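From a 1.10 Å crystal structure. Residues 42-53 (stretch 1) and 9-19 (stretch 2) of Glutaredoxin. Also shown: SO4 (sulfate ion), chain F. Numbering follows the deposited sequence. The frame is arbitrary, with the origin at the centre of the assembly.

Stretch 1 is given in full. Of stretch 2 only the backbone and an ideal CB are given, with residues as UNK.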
# COMPACT_ATOMS: atom_id res chain seq x y z
N LEU A 42 -19.25 -13.46 7.34
CA LEU A 42 -20.34 -12.53 7.13
C LEU A 42 -21.38 -13.12 6.20
O LEU A 42 -22.59 -12.97 6.49
CB LEU A 42 -19.79 -11.20 6.62
CG LEU A 42 -18.87 -10.47 7.57
CD1 LEU A 42 -18.16 -9.25 6.93
CD2 LEU A 42 -19.55 -9.94 8.85
N THR A 43 -20.95 -13.83 5.18
CA THR A 43 -21.87 -14.47 4.27
C THR A 43 -22.69 -15.56 5.06
O THR A 43 -23.89 -15.67 4.93
CB THR A 43 -21.08 -15.11 3.14
OG1 THR A 43 -20.39 -14.08 2.42
CG2 THR A 43 -21.91 -15.88 2.21
N ASP A 44 -21.99 -16.35 5.85
CA ASP A 44 -22.64 -17.47 6.53
C ASP A 44 -23.55 -17.02 7.63
O ASP A 44 -24.47 -17.80 8.00
CB ASP A 44 -21.51 -18.38 7.14
CG ASP A 44 -20.74 -19.19 6.09
OD1 ASP A 44 -21.18 -19.15 4.89
OD2 ASP A 44 -19.76 -19.83 6.47
N LEU A 45 -23.40 -15.81 8.17
CA LEU A 45 -24.32 -15.22 9.19
C LEU A 45 -25.54 -14.68 8.53
O LEU A 45 -26.53 -14.36 9.20
CB LEU A 45 -23.61 -14.21 10.04
CG LEU A 45 -22.52 -14.67 10.91
CD1 LEU A 45 -21.78 -13.50 11.60
CD2 LEU A 45 -22.98 -15.61 12.01
N GLY A 46 -25.52 -14.45 7.18
CA GLY A 46 -26.75 -13.97 6.50
C GLY A 46 -27.00 -12.49 6.63
O GLY A 46 -28.09 -12.05 6.32
N VAL A 47 -26.01 -11.75 7.12
CA VAL A 47 -26.16 -10.30 7.37
C VAL A 47 -25.87 -9.47 6.05
O VAL A 47 -25.09 -9.92 5.22
CB VAL A 47 -25.33 -9.83 8.50
CG1 VAL A 47 -25.66 -10.55 9.81
CG2 VAL A 47 -23.79 -9.89 8.23
N ASP A 48 -26.48 -8.36 5.97
CA ASP A 48 -26.11 -7.38 4.92
C ASP A 48 -24.74 -6.84 5.33
O ASP A 48 -24.42 -6.50 6.43
CB ASP A 48 -27.10 -6.27 4.88
CG ASP A 48 -28.43 -6.61 4.39
OD1 ASP A 48 -28.65 -7.70 3.93
OD2 ASP A 48 -29.35 -5.73 4.59
N PHE A 49 -23.85 -6.73 4.29
CA PHE A 49 -22.51 -6.12 4.50
C PHE A 49 -21.96 -5.72 3.13
O PHE A 49 -22.31 -6.23 2.15
CB PHE A 49 -21.55 -7.09 5.20
CG PHE A 49 -21.12 -8.25 4.40
CD1 PHE A 49 -19.81 -8.25 3.81
CD2 PHE A 49 -21.86 -9.36 4.17
CE1 PHE A 49 -19.37 -9.31 3.10
CE2 PHE A 49 -21.46 -10.43 3.47
CZ PHE A 49 -20.16 -10.42 2.89
N ASP A 50 -21.04 -4.76 3.27
CA ASP A 50 -20.19 -4.37 2.13
C ASP A 50 -18.77 -4.83 2.42
O ASP A 50 -18.32 -4.91 3.50
CB ASP A 50 -20.20 -2.86 2.02
CG ASP A 50 -21.52 -2.29 1.74
OD1 ASP A 50 -22.44 -2.98 1.37
OD2 ASP A 50 -21.60 -1.09 1.92
N TYR A 51 -18.04 -4.98 1.29
CA TYR A 51 -16.57 -5.24 1.37
C TYR A 51 -15.88 -4.42 0.24
O TYR A 51 -16.45 -4.10 -0.75
CB TYR A 51 -16.24 -6.67 1.37
CG TYR A 51 -16.55 -7.41 0.14
CD1 TYR A 51 -15.58 -7.56 -0.85
CD2 TYR A 51 -17.84 -7.86 -0.15
CE1 TYR A 51 -15.86 -8.20 -2.00
CE2 TYR A 51 -18.12 -8.53 -1.32
CZ TYR A 51 -17.11 -8.68 -2.24
OH TYR A 51 -17.34 -9.31 -3.42
N VAL A 52 -14.63 -4.09 0.61
CA VAL A 52 -13.74 -3.27 -0.30
C VAL A 52 -12.40 -3.93 -0.26
O VAL A 52 -11.83 -4.23 0.76
CB VAL A 52 -13.63 -1.85 0.28
CG1 VAL A 52 -12.66 -0.99 -0.56
CG2 VAL A 52 -15.03 -1.19 0.32
N TYR A 53 -11.84 -4.10 -1.53
CA TYR A 53 -10.48 -4.57 -1.66
C TYR A 53 -9.55 -3.36 -1.90
O TYR A 53 -9.57 -2.79 -3.05
CB TYR A 53 -10.36 -5.56 -2.80
CG TYR A 53 -11.06 -6.88 -2.54
CD1 TYR A 53 -11.02 -7.49 -1.29
CD2 TYR A 53 -11.73 -7.53 -3.53
CE1 TYR A 53 -11.67 -8.69 -1.07
CE2 TYR A 53 -12.41 -8.76 -3.31
CZ TYR A 53 -12.36 -9.29 -2.08
OH TYR A 53 -13.05 -10.48 -1.84
N UNK A 9 -11.04 -5.66 -12.53
CA UNK A 9 -10.96 -6.42 -11.32
C UNK A 9 -12.00 -5.92 -10.30
O UNK A 9 -12.17 -4.76 -10.03
CB UNK A 9 -9.54 -6.34 -10.75
N UNK A 10 -12.72 -6.87 -9.65
CA UNK A 10 -13.65 -6.57 -8.64
C UNK A 10 -13.00 -5.86 -7.48
O UNK A 10 -11.99 -6.36 -6.95
CB UNK A 10 -14.35 -7.85 -8.17
N UNK A 11 -13.51 -4.67 -7.12
CA UNK A 11 -12.90 -3.93 -6.04
C UNK A 11 -13.83 -3.70 -4.82
O UNK A 11 -13.39 -3.28 -3.81
CB UNK A 11 -12.42 -2.58 -6.58
N UNK A 12 -15.14 -4.01 -4.98
CA UNK A 12 -16.13 -3.80 -3.91
C UNK A 12 -17.28 -4.69 -4.19
O UNK A 12 -17.62 -4.95 -5.31
CB UNK A 12 -16.58 -2.34 -3.81
N UNK A 13 -17.94 -5.13 -3.12
CA UNK A 13 -19.27 -5.78 -3.19
C UNK A 13 -20.14 -5.28 -2.06
O UNK A 13 -19.70 -4.97 -1.00
CB UNK A 13 -19.15 -7.30 -3.12
N UNK A 14 -21.45 -5.37 -2.32
CA UNK A 14 -22.48 -5.00 -1.35
C UNK A 14 -23.56 -6.04 -1.34
O UNK A 14 -24.23 -6.19 -2.29
CB UNK A 14 -23.07 -3.62 -1.66
N UNK A 15 -23.60 -6.73 -0.23
CA UNK A 15 -24.65 -7.74 -0.05
C UNK A 15 -25.76 -7.09 0.77
O UNK A 15 -25.59 -6.82 1.96
CB UNK A 15 -24.12 -9.00 0.63
N UNK A 16 -26.92 -6.90 0.17
CA UNK A 16 -28.00 -6.15 0.74
C UNK A 16 -29.34 -6.88 0.49
O UNK A 16 -30.41 -6.27 0.37
CB UNK A 16 -28.02 -4.74 0.16
N UNK A 17 -29.30 -8.21 0.59
CA UNK A 17 -30.47 -9.05 0.41
C UNK A 17 -30.70 -10.04 1.52
O UNK A 17 -31.45 -10.94 1.35
CB UNK A 17 -30.36 -9.81 -0.91
N UNK A 18 -30.06 -9.80 2.65
CA UNK A 18 -30.24 -10.63 3.82
C UNK A 18 -30.77 -9.85 4.97
O UNK A 18 -31.73 -9.09 4.79
CB UNK A 18 -28.92 -11.30 4.21
N UNK A 19 -30.21 -10.04 6.15
CA UNK A 19 -30.69 -9.38 7.35
C UNK A 19 -30.07 -8.06 7.58
O UNK A 19 -28.79 -7.94 7.57
CB UNK A 19 -30.45 -10.26 8.58
S SO4 F . -20.08 -10.72 -4.99
O1 SO4 F . -21.20 -9.95 -5.63
O2 SO4 F . -20.57 -12.06 -4.65
O3 SO4 F . -19.00 -10.84 -5.86
O4 SO4 F . -19.83 -9.93 -3.74

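Strand 10-15 runs antiparallel to strand 49-53. From 12 to 15 successive positions alternate between the face of Asp 50 and Val 52 and the face of Phe 49 and Tyr 51.

Position 9 has nothing of stretch 1 near its CB. Almost any residue would fit. It is Gln 9.

At position 10 the CB points sideways, 5.3 Å from Tyr 53 CE2. A long chain could reach the Tyr 51 hydroxyl and the sulfate; a basic end would suit both. It is Lys 10. Its NZ donates to Tyr 51 OH (3.0 Å) and to sulfate O3 (2.7 Å).

At position 11 the backbone does the work: its O accepts from Tyr 53 N at 2.9 Å. The CB points sideways, and stretch 1 sets few demands. It is Asp 11, whose side chain leads away.

Position 12 shares a face with Val 52. Its CB lies 4.6 Å from Val 52 CG2, so aliphatic carbon suits the base of the chain, and many longer residues would do. It is Arg 12, with CG 4.3 Å from Val 52 CG2.

Position 13 is tightly restricted. An ideal CB would sit 2.4 Å from Tyr 51 CE2, a clash. Only glycine fits this arrangement, and Gly 13 is found. Its CA packs over the face of the Tyr 51 ring, 3.9 Å from the centroid. The backbones pair both ways: Gly 13 N to Tyr 51 O, 3.0 Å, and Tyr 51 N to Gly 13 O, 2.8 Å.

At position 14 the CB lies 3.2 Å from Asp 50 OD1, which is tight. A small or polar residue, especially a donor, would suit. It is Asn 14; its amide is probably turned over in the model.

Position 15 shares a face with Phe 49 and Tyr 51, with the sulfate beyond. An aromatic or basic residue would suit. His 15 combines both characters. Its ring lies obliquely to Phe 49, centroids 4.8 Å apart, and NE2 donates to sulfate O4 (2.8 Å), which also accepts from Tyr 51 OH.

Position 16 points sideways, 4.6 Å from Asp 48 CG; many residues would fit. It is Val 16. Position 17 points away and is free to vary. It is Ser 17.

At position 18 an ideal CB would clash with Gly 46 O at 2.4 Å. Glycine is expected and found: Gly 18 N donates to Asp 48 OD1 (2.8 Å).

Position 19 points sideways beside Gly 46, leaving several choices, including aliphatic ones. It is Val 19, whose N donates to Gly 46 O (2.9 Å).

Stretch 2 (9-19) QKDRGNHVSGV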
# COMPACT_ATOMS: atom_id res chain seq x y z
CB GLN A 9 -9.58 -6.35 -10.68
CG GLN A 9 -8.45 -6.62 -11.50
CD GLN A 9 -7.12 -6.16 -10.80
OE1 GLN A 9 -6.86 -4.90 -10.45
NE2 GLN A 9 -6.28 -7.18 -10.54
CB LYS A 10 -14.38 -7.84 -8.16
CG LYS A 10 -15.50 -7.54 -7.18
CD LYS A 10 -16.26 -8.74 -6.79
CE LYS A 10 -15.46 -9.76 -6.02
NZ LYS A 10 -16.32 -10.99 -5.75
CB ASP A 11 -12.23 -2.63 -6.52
CG ASP A 11 -13.19 -1.66 -7.14
OD1 ASP A 11 -14.41 -1.83 -7.19
OD2 ASP A 11 -12.64 -0.67 -7.71
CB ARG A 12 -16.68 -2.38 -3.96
CG ARG A 12 -15.86 -1.16 -3.88
CD ARG A 12 -16.69 0.11 -3.99
NE ARG A 12 -15.86 1.16 -4.57
CZ ARG A 12 -15.75 1.34 -5.90
NH1 ARG A 12 -15.10 2.34 -6.35
NH2 ARG A 12 -16.34 0.56 -6.80
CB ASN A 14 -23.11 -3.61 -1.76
CG ASN A 14 -22.10 -2.39 -1.78
OD1 ASN A 14 -20.93 -2.50 -1.85
ND2 ASN A 14 -22.68 -1.21 -1.58
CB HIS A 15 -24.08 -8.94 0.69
CG HIS A 15 -23.05 -9.65 -0.13
ND1 HIS A 15 -22.83 -10.99 0.01
CD2 HIS A 15 -22.22 -9.22 -1.11
CE1 HIS A 15 -21.88 -11.36 -0.84
NE2 HIS A 15 -21.50 -10.31 -1.54
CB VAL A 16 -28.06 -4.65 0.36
CG1 VAL A 16 -28.75 -3.89 1.40
CG2 VAL A 16 -26.70 -4.10 0.03
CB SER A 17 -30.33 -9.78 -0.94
OG SER A 17 -30.02 -8.85 -1.89
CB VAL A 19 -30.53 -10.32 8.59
CG1 VAL A 19 -30.88 -9.57 9.89
CG2 VAL A 19 -31.28 -11.63 8.39
O HOH W 1 -14.42 -11.89 -3.75
O HOH W 2 -24.77 -3.81 2.98
O HOH W 3 -31.77 -6.54 3.93
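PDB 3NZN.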